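Local atomic coordinates of KLLA0B12012p (Kluyveromyces lactis, PDB entry 6Y3P), a protein that directly partners the mRNA decapping enzyme Dcp2 as Pby1, and whose C-terminal ATP-grasp domain, the part in this chain, probably binds ATP. Residues A[30-35]-A[369-374]. Numbering follows the deposited sequence.
Sequences KHLPNV and DVVSIC
The imidazole of His31 lies flat against Ser372, whose CB sits 3.5 Å from the ring centroid and only 7° off the ring normal, a CH-pi contact made almost squarely over the face. The methylene stands nearly equally far from all five ring atoms, with CG at 3.6 Å from Ser372 CB. The aliphatic CG of Lys30 lies over the opposite face, offset toward the rim. In His31, chi1 (-53°) puts the ring beside the backbone N, and chi2 (-62°) turns its face to Ser372. Val371 CG1 lies at the ring's edge, near its plane, 4.1 Å from His31 CB, and meets Leu32 CD1 at 3.6 Å, the two apolar side chains crossing at a slant. Leu32, where the chain leaves helix 21-31 for a type I beta turn ending at Val35, also packs on the loop residues Phe379 and Leu381 and on Ile10 of strand 8-12. The contact joins the C-terminal end of helix 21-31, the helix of a beta-alpha-beta crossover between adjacent parallel strands 8-12 and 37-38, to helix 357-375 of the tubulin-tyrosine ligase-like ATP-grasp domain. Ser372 OG is hydrogen-bonded to Asp368 O one turn back, and His31 NE2 makes a weak hydrogen bond to Asp368 OD1. Between the two segments, cohesion therefore probably rests on van der Waals packing and the CH-pi contact, the weak bond from Asp368 doing little to fix the ring's rotation.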
loop_
_atom_site.group_PDB
_atom_site.type_symbol
_atom_site.label_atom_id
_atom_site.label_comp_id
_atom_site.label_asym_id
_atom_site.label_seq_id
_atom_site.Cartn_x
_atom_site.Cartn_y
_atom_site.Cartn_z
ATOM N N LYS A 30 -8.395 9.429 26.002
ATOM C CA LYS A 30 -7.313 8.864 26.802
ATOM C C LYS A 30 -5.990 9.638 26.748
ATOM O O LYS A 30 -5.414 9.913 27.804
ATOM C CB LYS A 30 -7.098 7.398 26.409
ATOM C CG LYS A 30 -6.263 6.584 27.391
ATOM C CD LYS A 30 -5.804 5.250 26.801
ATOM C CE LYS A 30 -6.797 4.137 27.022
ATOM N NZ LYS A 30 -6.282 2.835 26.522
ATOM N N HIS A 31 -5.497 9.972 25.542
ATOM C CA HIS A 31 -4.181 10.593 25.385
ATOM C C HIS A 31 -4.192 12.108 25.228
ATOM O O HIS A 31 -3.130 12.732 25.335
ATOM C CB HIS A 31 -3.399 9.931 24.238
ATOM C CG HIS A 31 -3.318 8.450 24.367
ATOM N ND1 HIS A 31 -2.689 7.852 25.447
ATOM C CD2 HIS A 31 -3.799 7.485 23.552
ATOM C CE1 HIS A 31 -2.816 6.552 25.261
ATOM N NE2 HIS A 31 -3.476 6.282 24.137
ATOM N N LEU A 32 -5.371 12.705 24.980
ATOM C CA LEU A 32 -5.514 14.167 24.901
ATOM C C LEU A 32 -6.787 14.566 25.688
ATOM O O LEU A 32 -7.739 15.100 25.106
ATOM C CB LEU A 32 -5.519 14.668 23.440
ATOM C CG LEU A 32 -4.158 14.747 22.754
ATOM C CD1 LEU A 32 -4.021 13.692 21.716
ATOM C CD2 LEU A 32 -3.983 16.031 22.050
ATOM N N PRO A 33 -6.856 14.268 27.014
ATOM C CA PRO A 33 -8.084 14.591 27.772
ATOM C C PRO A 33 -8.436 16.079 27.866
ATOM O O PRO A 33 -9.614 16.409 28.003
ATOM C CB PRO A 33 -7.825 13.973 29.154
ATOM C CG PRO A 33 -6.342 13.919 29.278
ATOM C CD PRO A 33 -5.844 13.634 27.891
ATOM N N ASN A 34 -7.426 16.963 27.770
ATOM C CA ASN A 34 -7.589 18.417 27.878
ATOM C C ASN A 34 -7.950 19.107 26.556
ATOM O O ASN A 34 -8.237 20.310 26.551
ATOM C CB ASN A 34 -6.356 19.061 28.524
ATOM C CG ASN A 34 -6.198 18.678 29.974
ATOM O OD1 ASN A 34 -7.058 18.955 30.813
ATOM N ND2 ASN A 34 -5.106 18.013 30.296
ATOM N N VAL A 35 -7.980 18.340 25.452
ATOM C CA VAL A 35 -8.323 18.887 24.141
ATOM C C VAL A 35 -9.773 18.523 23.750
ATOM O O VAL A 35 -10.087 17.336 23.630
ATOM C CB VAL A 35 -7.297 18.531 23.050
ATOM C CG1 VAL A 35 -7.637 19.229 21.747
ATOM C CG2 VAL A 35 -5.876 18.873 23.498
ATOM N N ASP A 369 -1.921 4.158 19.313
ATOM C CA ASP A 369 -0.537 4.485 18.991
ATOM C C ASP A 369 -0.418 5.732 18.159
ATOM O O ASP A 369 0.461 6.548 18.431
ATOM C CB ASP A 369 0.139 3.311 18.285
ATOM C CG ASP A 369 0.281 2.053 19.139
ATOM O OD1 ASP A 369 0.300 2.177 20.388
ATOM O OD2 ASP A 369 0.383 0.942 18.554
ATOM N N VAL A 370 -1.317 5.901 17.163
ATOM C CA VAL A 370 -1.329 7.053 16.265
ATOM C C VAL A 370 -1.560 8.322 17.072
ATOM O O VAL A 370 -0.793 9.271 16.954
ATOM C CB VAL A 370 -2.355 6.881 15.102
ATOM C CG1 VAL A 370 -2.585 8.198 14.358
ATOM C CG2 VAL A 370 -1.900 5.792 14.133
ATOM N N VAL A 371 -2.573 8.305 17.939
ATOM C CA VAL A 371 -2.905 9.442 18.792
ATOM C C VAL A 371 -1.820 9.704 19.865
ATOM O O VAL A 371 -1.374 10.841 19.985
ATOM C CB VAL A 371 -4.331 9.296 19.377
ATOM C CG1 VAL A 371 -4.633 10.376 20.406
ATOM C CG2 VAL A 371 -5.380 9.300 18.259
ATOM N N SER A 372 -1.363 8.665 20.588
ATOM C CA SER A 372 -0.372 8.823 21.657
ATOM C C SER A 372 1.054 9.173 21.203
ATOM O O SER A 372 1.830 9.685 22.026
ATOM C CB SER A 372 -0.336 7.578 22.540
ATOM O OG SER A 372 0.092 6.428 21.823
ATOM N N ILE A 373 1.415 8.868 19.921
ATOM C CA ILE A 373 2.784 9.071 19.411
ATOM C C ILE A 373 2.880 10.182 18.356
ATOM O O ILE A 373 3.850 10.948 18.351
ATOM C CB ILE A 373 3.367 7.703 18.909
ATOM C CG1 ILE A 373 3.506 6.720 20.099
ATOM C CG2 ILE A 373 4.715 7.868 18.138
ATOM C CD1 ILE A 373 3.633 5.276 19.748
ATOM N N CYS A 374 1.902 10.251 17.458
ATOM C CA CYS A 374 1.904 11.224 16.362
ATOM C C CYS A 374 1.072 12.485 16.651
ATOM O O CYS A 374 1.509 13.597 16.321
ATOM C CB CYS A 374 1.466 10.550 15.062
ATOM S SG CYS A 374 2.376 9.030 14.657
#